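Local coordinates for protein diaminopropionate ammonia-lyase (Escherichia coli, PDB 4D9N) that catalyses the pyridoxal 5'-phosphate-dependent alpha,beta-elimination of both L- and D-2,3-diaminopropionate to pyruvate and ammonia, at residues A[100-105]-A[132-137]; A[189-194]-A[293-298]; A[255-260]-A[307-312]. All coordinates share one frame; numbering follows the deposited sequence.

Contact 1: A[100-105]-A[132-137]; sequences LSFEHL and QQLGQN
Leu105 and Leu134 mark the closest backbone approach here, their CA atoms 5.2 Å apart, where the first turn of helix 102-107 faces the C-terminal end of helix 122-133. Ser101 holds the N-cap of the former, with a weak capping bond from His104 N to its OG. The junction itself is apolar and turns on one methyl group. Leu134 CD2 sits over a face of the Phe102 ring, 3.9 Å from the ring centroid and 21° off the normal, in a CH-pi contact displaced toward the CD2-CE2 side. Gln133 CB meets the same ring at its edge, 4.0 Å from Phe102 CD2. Helix 122-133 finishes in a Schellman motif, with Gly135 as the C-prime residue at positive phi, leading into strand 137-142 of the four-stranded parallel sheet. Leu105 lies alongside Leu134, both pointing the same way, and its CD1 reaches Leu134 CD2 at 3.6 Å. Leu105 CB packs on the carbonyl of Leu134, whose O accepts from Gln136 NE2 at 2.7 Å. The bend of the Gln136 chain, chi1 -53° and chi2 -55°, folds the amide back to that oxygen, while Gln136 OE1 accepts from Met113 N. Leu89 and Ile85 of helix 81-92 touch Leu105 and Leu134 respectively.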
loop_
_atom_site.group_PDB
_atom_site.type_symbol
_atom_site.label_atom_id
_atom_site.label_comp_id
_atom_site.label_asym_id
_atom_site.label_seq_id
_atom_site.Cartn_x
_atom_site.Cartn_y
_atom_site.Cartn_z
ATOM N N LEU A 100 17.948 24.887 29.478
ATOM C CA LEU A 100 19.081 24.529 28.632
ATOM C C LEU A 100 18.960 25.178 27.254
ATOM O O LEU A 100 17.863 25.279 26.699
ATOM C CB LEU A 100 19.176 23.006 28.485
ATOM C CG LEU A 100 20.525 22.297 28.673
ATOM C CD1 LEU A 100 20.428 20.857 28.191
ATOM C CD2 LEU A 100 21.676 23.007 27.976
ATOM N N SER A 101 20.093 25.618 26.714
ATOM C CA SER A 101 20.147 26.206 25.378
ATOM C C SER A 101 20.967 25.328 24.434
ATOM O O SER A 101 22.126 25.008 24.716
ATOM C CB SER A 101 20.718 27.626 25.436
ATOM O OG SER A 101 20.853 28.185 24.138
ATOM N N PHE A 102 20.350 24.942 23.319
ATOM C CA PHE A 102 20.984 24.073 22.327
ATOM C C PHE A 102 22.108 24.781 21.574
ATOM O O PHE A 102 23.171 24.199 21.355
ATOM C CB PHE A 102 19.944 23.524 21.345
ATOM C CG PHE A 102 19.219 22.300 21.840
ATOM C CD1 PHE A 102 18.320 22.381 22.902
ATOM C CD2 PHE A 102 19.424 21.067 21.232
ATOM C CE1 PHE A 102 17.652 21.254 23.354
ATOM C CE2 PHE A 102 18.756 19.936 21.679
ATOM C CZ PHE A 102 17.869 20.029 22.741
ATOM N N GLU A 103 21.867 26.036 21.192
ATOM C CA GLU A 103 22.867 26.855 20.504
ATOM C C GLU A 103 24.073 27.173 21.398
ATOM O O GLU A 103 25.166 27.459 20.900
ATOM C CB GLU A 103 22.234 28.149 19.981
ATOM N N HIS A 104 23.861 27.120 22.712
ATOM C CA HIS A 104 24.917 27.349 23.698
ATOM C C HIS A 104 25.922 26.230 23.700
ATOM O O HIS A 104 27.124 26.476 23.614
ATOM C CB HIS A 104 24.309 27.551 25.086
ATOM C CG HIS A 104 25.316 27.530 26.216
ATOM N ND1 HIS A 104 26.191 28.531 26.428
ATOM C CD2 HIS A 104 25.550 26.586 27.215
ATOM C CE1 HIS A 104 26.952 28.243 27.501
ATOM N NE2 HIS A 104 26.558 27.052 27.982
ATOM N N LEU A 105 25.438 24.991 23.781
ATOM C CA LEU A 105 26.309 23.814 23.825
ATOM C C LEU A 105 26.916 23.469 22.460
ATOM O O LEU A 105 28.070 23.039 22.384
ATOM C CB LEU A 105 25.564 22.600 24.396
ATOM C CG LEU A 105 24.930 22.673 25.792
ATOM C CD1 LEU A 105 24.219 21.366 26.101
ATOM C CD2 LEU A 105 25.947 22.982 26.881
ATOM N N GLN A 132 25.119 15.577 17.982
ATOM C CA GLN A 132 25.303 16.637 16.994
ATOM C C GLN A 132 24.643 17.938 17.450
ATOM O O GLN A 132 25.248 19.007 17.363
ATOM C CB GLN A 132 24.739 16.217 15.634
ATOM C CG GLN A 132 25.058 17.191 14.508
ATOM C CD GLN A 132 24.249 16.931 13.253
ATOM O OE1 GLN A 132 23.018 17.018 13.257
ATOM N NE2 GLN A 132 24.941 16.626 12.163
ATOM N N GLN A 133 23.408 17.834 17.936
ATOM C CA GLN A 133 22.639 19.000 18.374
ATOM C C GLN A 133 23.251 19.686 19.594
ATOM O O GLN A 133 23.141 20.905 19.746
ATOM C CB GLN A 133 21.190 18.608 18.671
ATOM C CG GLN A 133 20.392 18.174 17.449
ATOM C CD GLN A 133 20.030 19.328 16.535
ATOM O OE1 GLN A 133 19.516 20.354 16.981
ATOM N NE2 GLN A 133 20.286 19.159 15.245
ATOM N N LEU A 134 23.900 18.901 20.453
ATOM C CA LEU A 134 24.482 19.428 21.689
ATOM C C LEU A 134 26.011 19.570 21.633
ATOM O O LEU A 134 26.668 19.732 22.665
ATOM C CB LEU A 134 24.025 18.596 22.896
ATOM C CG LEU A 134 22.509 18.588 23.149
ATOM C CD1 LEU A 134 22.115 17.529 24.169
ATOM C CD2 LEU A 134 21.993 19.957 23.575
ATOM N N GLY A 135 26.554 19.518 20.417
ATOM C CA GLY A 135 27.976 19.746 20.163
ATOM C C GLY A 135 28.913 18.723 20.778
ATOM O O GLY A 135 30.045 19.053 21.141
ATOM N N GLN A 136 28.446 17.481 20.886
ATOM C CA GLN A 136 29.227 16.408 21.502
ATOM C C GLN A 136 29.680 15.374 20.472
ATOM O O GLN A 136 29.353 15.480 19.288
ATOM C CB GLN A 136 28.429 15.732 22.629
ATOM C CG GLN A 136 27.871 16.683 23.683
ATOM C CD GLN A 136 28.932 17.570 24.316
ATOM O OE1 GLN A 136 29.959 17.088 24.804
ATOM N NE2 GLN A 136 28.684 18.875 24.318
ATOM N N ASN A 137 30.439 14.384 20.935
ATOM C CA ASN A 137 30.913 13.295 20.085
ATOM C C ASN A 137 30.053 12.044 20.231
ATOM O O ASN A 137 29.536 11.754 21.314
ATOM C CB ASN A 137 32.372 12.949 20.408
ATOM C CG ASN A 137 33.299 14.150 20.331
ATOM O OD1 ASN A 137 34.185 14.311 21.170
ATOM N ND2 ASN A 137 33.105 14.996 19.325
#

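Contact 2: A[189-194]-A[293-298]; sequences DTAWEG and EPNPLG. With DSN (D-serine), chain C.
Ala191 and Asn295 make the polar link, through the Asn295 amide. Its OD1 accepts a weak hydrogen bond from Ala191 N, at 3.4 Å and 131°, and a second weak one from Leu297 N. The latter is the N-cap bond of helix 296-305, so a single oxygen links the start of this helix to the loop 189-194. With CG trans to the backbone N (chi1 -166°), the amide is carried across to the loop, and ND2 comes within 3.2 Å of Asp189 O. Thr190 and Asn295 run past each other in opposite directions, with Thr190 OG1 3.7 Å from Asn295 ND2.

Apolar contacts gather round the Ala191 methyl, which points at the helix start: CB lies 3.9 Å from Pro296 CD and equally far from Leu297 CD1. Pro296 CD also rests against the carbonyl oxygen of Ala191.

The ligand contact belongs to Asp189, whose OD2 accepts from the amino N of D-serine at 2.7 Å; Thr119 and Asp120, the inferred proton acceptor for the L-isomer, also bind this ligand. The loop therefore joins the substrate pocket to helix 296-305, while helix 197-219 packs against both segments through Tyr206 on Asp189 and Met203 on Asn295 and Leu297.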
loop_
_atom_site.group_PDB
_atom_site.type_symbol
_atom_site.label_atom_id
_atom_site.label_comp_id
_atom_site.label_asym_id
_atom_site.label_seq_id
_atom_site.Cartn_x
_atom_site.Cartn_y
_atom_site.Cartn_z
ATOM N N ASP A 189 20.209 1.692 25.737
ATOM C CA ASP A 189 18.784 1.707 26.058
ATOM C C ASP A 189 18.342 0.474 26.853
ATOM O O ASP A 189 17.165 0.100 26.835
ATOM C CB ASP A 189 17.934 1.887 24.784
ATOM C CG ASP A 189 18.200 0.815 23.730
ATOM O OD1 ASP A 189 19.276 0.179 23.751
ATOM O OD2 ASP A 189 17.323 0.614 22.867
ATOM N N THR A 190 19.291 -0.150 27.548
ATOM C CA THR A 190 18.997 -1.283 28.427
ATOM C C THR A 190 19.784 -1.208 29.740
ATOM O O THR A 190 20.822 -0.542 29.817
ATOM C CB THR A 190 19.209 -2.647 27.726
ATOM O OG1 THR A 190 18.673 -3.696 28.544
ATOM C CG2 THR A 190 20.691 -2.915 27.452
ATOM N N ALA A 191 19.282 -1.894 30.765
ATOM C CA ALA A 191 19.869 -1.824 32.098
ATOM C C ALA A 191 20.562 -3.116 32.519
ATOM O O ALA A 191 20.191 -4.208 32.086
ATOM C CB ALA A 191 18.812 -1.433 33.119
ATOM N N TRP A 192 21.584 -2.967 33.355
ATOM C CA TRP A 192 22.217 -4.088 34.046
ATOM C C TRP A 192 22.773 -3.606 35.358
ATOM O O TRP A 192 22.727 -2.406 35.644
ATOM C CB TRP A 192 23.297 -4.741 33.181
ATOM C CG TRP A 192 24.373 -3.798 32.693
ATOM C CD1 TRP A 192 25.598 -3.518 33.297
ATOM C CD2 TRP A 192 24.360 -2.982 31.469
ATOM N NE1 TRP A 192 26.315 -2.615 32.558
ATOM C CE2 TRP A 192 25.635 -2.252 31.450
ATOM C CE3 TRP A 192 23.454 -2.790 30.428
ATOM C CZ2 TRP A 192 25.964 -1.373 30.428
ATOM C CZ3 TRP A 192 23.799 -1.902 29.401
ATOM C CH2 TRP A 192 25.024 -1.213 29.402
ATOM N N GLU A 193 23.288 -4.530 36.169
ATOM C CA GLU A 193 23.884 -4.187 37.465
ATOM C C GLU A 193 24.997 -3.154 37.319
ATOM O O GLU A 193 26.031 -3.419 36.701
ATOM C CB GLU A 193 24.419 -5.436 38.169
ATOM C CG GLU A 193 23.354 -6.293 38.834
ATOM C CD GLU A 193 23.940 -7.308 39.799
ATOM O OE1 GLU A 193 24.932 -6.981 40.484
ATOM O OE2 GLU A 193 23.404 -8.433 39.878
ATOM N N GLY A 194 24.768 -1.975 37.887
ATOM C CA GLY A 194 25.728 -0.878 37.808
ATOM C C GLY A 194 25.461 0.073 36.655
ATOM O O GLY A 194 26.312 0.902 36.323
ATOM N N GLU A 293 18.668 -10.357 26.356
ATOM C CA GLU A 293 18.211 -10.445 27.745
ATOM C C GLU A 293 17.339 -9.229 28.086
ATOM O O GLU A 293 17.688 -8.100 27.726
ATOM C CB GLU A 293 19.401 -10.552 28.709
ATOM C CG GLU A 293 19.242 -11.665 29.736
ATOM C CD GLU A 293 20.413 -11.781 30.691
ATOM O OE1 GLU A 293 21.019 -12.872 30.756
ATOM O OE2 GLU A 293 20.724 -10.789 31.382
ATOM N N PRO A 294 16.198 -9.455 28.773
ATOM C CA PRO A 294 15.230 -8.387 29.047
ATOM C C PRO A 294 15.794 -7.241 29.885
ATOM O O PRO A 294 16.706 -7.442 30.690
ATOM C CB PRO A 294 14.120 -9.100 29.833
ATOM C CG PRO A 294 14.291 -10.547 29.536
ATOM C CD PRO A 294 15.763 -10.742 29.346
ATOM N N ASN A 295 15.238 -6.052 29.678
ATOM C CA ASN A 295 15.574 -4.866 30.449
ATOM C C ASN A 295 14.903 -4.930 31.826
ATOM O O ASN A 295 13.677 -4.877 31.911
ATOM C CB ASN A 295 15.109 -3.623 29.681
ATOM C CG ASN A 295 15.692 -2.333 30.220
ATOM O OD1 ASN A 295 15.917 -2.176 31.421
ATOM N ND2 ASN A 295 15.920 -1.382 29.323
ATOM N N PRO A 296 15.706 -5.044 32.905
ATOM C CA PRO A 296 15.206 -5.191 34.280
ATOM C C PRO A 296 14.198 -4.118 34.695
ATOM O O PRO A 296 13.189 -4.443 35.327
ATOM C CB PRO A 296 16.477 -5.078 35.128
ATOM C CG PRO A 296 17.567 -5.525 34.224
ATOM C CD PRO A 296 17.180 -5.015 32.868
ATOM N N LEU A 297 14.470 -2.862 34.340
ATOM C CA LEU A 297 13.580 -1.748 34.670
ATOM C C LEU A 297 12.258 -1.855 33.914
ATOM O O LEU A 297 11.197 -1.542 34.461
ATOM C CB LEU A 297 14.250 -0.402 34.369
ATOM C CG LEU A 297 15.592 -0.034 35.015
ATOM C CD1 LEU A 297 16.205 1.159 34.297
ATOM C CD2 LEU A 297 15.447 0.250 36.505
ATOM N N GLY A 298 12.335 -2.292 32.658
ATOM C CA GLY A 298 11.151 -2.537 31.842
ATOM C C GLY A 298 10.414 -3.784 32.291
ATOM O O GLY A 298 9.186 -3.794 32.373
HETATM N N DSN C . 16.728 -1.021 20.821
HETATM C CA DSN C . 17.284 -1.557 19.545
HETATM C C DSN C . 17.955 -0.446 18.768
HETATM O O DSN C . 19.178 -0.332 18.692
HETATM O OXT DSN C . 17.285 0.400 18.173
HETATM C CB DSN C . 18.236 -2.705 19.889
HETATM O OG DSN C . 17.685 -3.947 19.427
#

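Contact 3: A[255-260]-A[307-312]; sequences SIIVEP and TQFISC
Thr307 and Ser255 meet through torsions that turn each hydroxyl toward the other segment: Thr307 OG1 lies beside its own backbone N (chi1 -38°), and Ser255 OG is tucked between backbone N and carbonyl carbon (chi1 56°). Ser255 N donates to Thr307 OG1 at 2.8 Å, and Thr307 N returns a bond to Ser255 OG at 3.1 Å. This pair of bonds precedes a regular parallel pairing. Gln308 N, Ile310 N and Cys312 N donate to Ser255 O, Ile257 O and Glu259 O, whereas Ile257 N and Glu259 N donate to Gln308 O and Ile310 O. On one face Ile256 CG2 packs on Ile310 CD1 at 3.5 Å, and Val346 of helix 338-351 covers Val258 and Ile310. Val258 CG1 also lies 4.0 Å from Cys312 SG. The other face brings Ile257 CB to the edge of the Phe309 ring, 4.1 Å from CD2. There too, the Glu259 carboxylate accepts from Ile266 N and Tyr267 N, where its charge would probably interact favourably with the positive end of the dipole of helix 265-272. Such parallel strands, with helices packed on both faces, are characteristic of the alpha/beta core of pyridoxal-phosphate enzymes related to the tryptophan synthase beta subunit.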
loop_
_atom_site.group_PDB
_atom_site.type_symbol
_atom_site.label_atom_id
_atom_site.label_comp_id
_atom_site.label_asym_id
_atom_site.label_seq_id
_atom_site.Cartn_x
_atom_site.Cartn_y
_atom_site.Cartn_z
ATOM N N SER A 255 -3.411 -4.888 28.288
ATOM C CA SER A 255 -2.126 -4.638 27.639
ATOM C C SER A 255 -1.507 -5.904 27.068
ATOM O O SER A 255 -1.470 -6.944 27.726
ATOM C CB SER A 255 -1.151 -3.956 28.600
ATOM O OG SER A 255 -0.979 -4.708 29.788
ATOM N N ILE A 256 -1.022 -5.804 25.832
ATOM C CA ILE A 256 -0.440 -6.946 25.137
ATOM C C ILE A 256 0.966 -6.617 24.640
ATOM O O ILE A 256 1.169 -5.632 23.925
ATOM C CB ILE A 256 -1.325 -7.413 23.957
ATOM C CG1 ILE A 256 -2.754 -7.716 24.426
ATOM C CG2 ILE A 256 -0.724 -8.647 23.304
ATOM C CD1 ILE A 256 -3.803 -7.600 23.341
ATOM N N ILE A 257 1.929 -7.447 25.029
ATOM C CA ILE A 257 3.317 -7.267 24.613
ATOM C C ILE A 257 3.643 -8.233 23.476
ATOM O O ILE A 257 3.445 -9.444 23.599
ATOM C CB ILE A 257 4.298 -7.387 25.808
ATOM C CG1 ILE A 257 4.346 -6.073 26.598
ATOM C CG2 ILE A 257 5.708 -7.726 25.345
ATOM C CD1 ILE A 257 3.133 -5.786 27.457
ATOM N N VAL A 258 4.134 -7.676 22.372
ATOM C CA VAL A 258 4.325 -8.419 21.131
ATOM C C VAL A 258 5.809 -8.593 20.810
ATOM O O VAL A 258 6.567 -7.617 20.787
ATOM C CB VAL A 258 3.606 -7.716 19.953
ATOM C CG1 VAL A 258 3.866 -8.438 18.638
ATOM C CG2 VAL A 258 2.110 -7.611 20.224
ATOM N N GLU A 259 6.210 -9.840 20.561
ATOM C CA GLU A 259 7.597 -10.172 20.230
ATOM C C GLU A 259 7.699 -11.199 19.102
ATOM O O GLU A 259 6.847 -12.082 18.993
ATOM C CB GLU A 259 8.325 -10.719 21.460
ATOM C CG GLU A 259 8.695 -9.677 22.499
ATOM C CD GLU A 259 9.458 -10.265 23.668
ATOM O OE1 GLU A 259 10.544 -9.735 23.988
ATOM O OE2 GLU A 259 8.978 -11.256 24.265
ATOM N N PRO A 260 8.747 -11.088 18.259
ATOM C CA PRO A 260 9.065 -12.143 17.294
ATOM C C PRO A 260 9.559 -13.392 18.016
ATOM O O PRO A 260 10.258 -13.282 19.027
ATOM C CB PRO A 260 10.188 -11.528 16.452
ATOM C CG PRO A 260 10.785 -10.469 17.315
ATOM C CD PRO A 260 9.643 -9.925 18.119
ATOM N N THR A 307 -0.929 -7.642 30.778
ATOM C CA THR A 307 -2.017 -8.613 30.807
ATOM C C THR A 307 -1.595 -9.896 30.095
ATOM O O THR A 307 -1.728 -10.993 30.648
ATOM C CB THR A 307 -3.303 -8.052 30.164
ATOM O OG1 THR A 307 -3.444 -6.664 30.494
ATOM C CG2 THR A 307 -4.527 -8.821 30.647
ATOM N N GLN A 308 -1.076 -9.750 28.875
ATOM C CA GLN A 308 -0.679 -10.893 28.052
ATOM C C GLN A 308 0.626 -10.668 27.287
ATOM O O GLN A 308 0.972 -9.534 26.948
ATOM C CB GLN A 308 -1.805 -11.261 27.078
ATOM C CG GLN A 308 -3.012 -11.918 27.738
ATOM C CD GLN A 308 -4.219 -12.005 26.823
ATOM O OE1 GLN A 308 -4.379 -11.205 25.900
ATOM N NE2 GLN A 308 -5.083 -12.981 27.081
ATOM N N PHE A 309 1.345 -11.761 27.032
ATOM C CA PHE A 309 2.540 -11.744 26.190
ATOM C C PHE A 309 2.291 -12.540 24.911
ATOM O O PHE A 309 1.702 -13.624 24.954
ATOM C CB PHE A 309 3.747 -12.348 26.919
ATOM C CG PHE A 309 4.005 -11.763 28.280
ATOM C CD1 PHE A 309 3.749 -12.509 29.427
ATOM C CD2 PHE A 309 4.524 -10.479 28.421
ATOM C CE1 PHE A 309 3.992 -11.982 30.687
ATOM C CE2 PHE A 309 4.769 -9.947 29.680
ATOM C CZ PHE A 309 4.502 -10.700 30.814
ATOM N N ILE A 310 2.741 -12.000 23.778
ATOM C CA ILE A 310 2.606 -12.683 22.491
ATOM C C ILE A 310 3.958 -12.984 21.847
ATOM O O ILE A 310 4.819 -12.106 21.730
ATOM C CB ILE A 310 1.696 -11.905 21.507
ATOM C CG1 ILE A 310 0.233 -11.987 21.957
ATOM C CG2 ILE A 310 1.843 -12.439 20.083
ATOM C CD1 ILE A 310 -0.742 -11.266 21.049
ATOM N N SER A 311 4.132 -14.240 21.445
ATOM C CA SER A 311 5.285 -14.667 20.667
ATOM C C SER A 311 4.809 -15.064 19.268
ATOM O O SER A 311 4.097 -16.061 19.107
ATOM C CB SER A 311 5.990 -15.835 21.357
ATOM O OG SER A 311 7.136 -16.240 20.634
ATOM N N CYS A 312 5.191 -14.278 18.263
ATOM C CA CYS A 312 4.639 -14.452 16.919
ATOM C C CYS A 312 5.663 -14.676 15.801
ATOM O O CYS A 312 6.851 -14.371 15.946
ATOM C CB CYS A 312 3.700 -13.288 16.564
ATOM S SG CYS A 312 4.491 -11.671 16.398
#

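Contact 1 closes before the other two begin along the chain, whereas contacts 2 and 3 interleave: 189-194, 255-260, 293-298, 307-312. Contact 1 ends at the first residue of strand 137-142 in the four-stranded parallel sheet; contact 3 lies in the seven-stranded mixed sheet, about 38 Å away between centres, across the chain's centre. Contact 2 lies about 28 Å from contact 1 and about 19 Å from contact 3, centre to centre. Its D-serine is bound by Asp189, after strand 185-186, and by Thr119 and Asp120, after strand 114-118, both of the smaller sheet, while helix 296-305 leads into strand 308-312 of the larger. As in relatives of the tryptophan synthase beta subunit, the site lies between two domains.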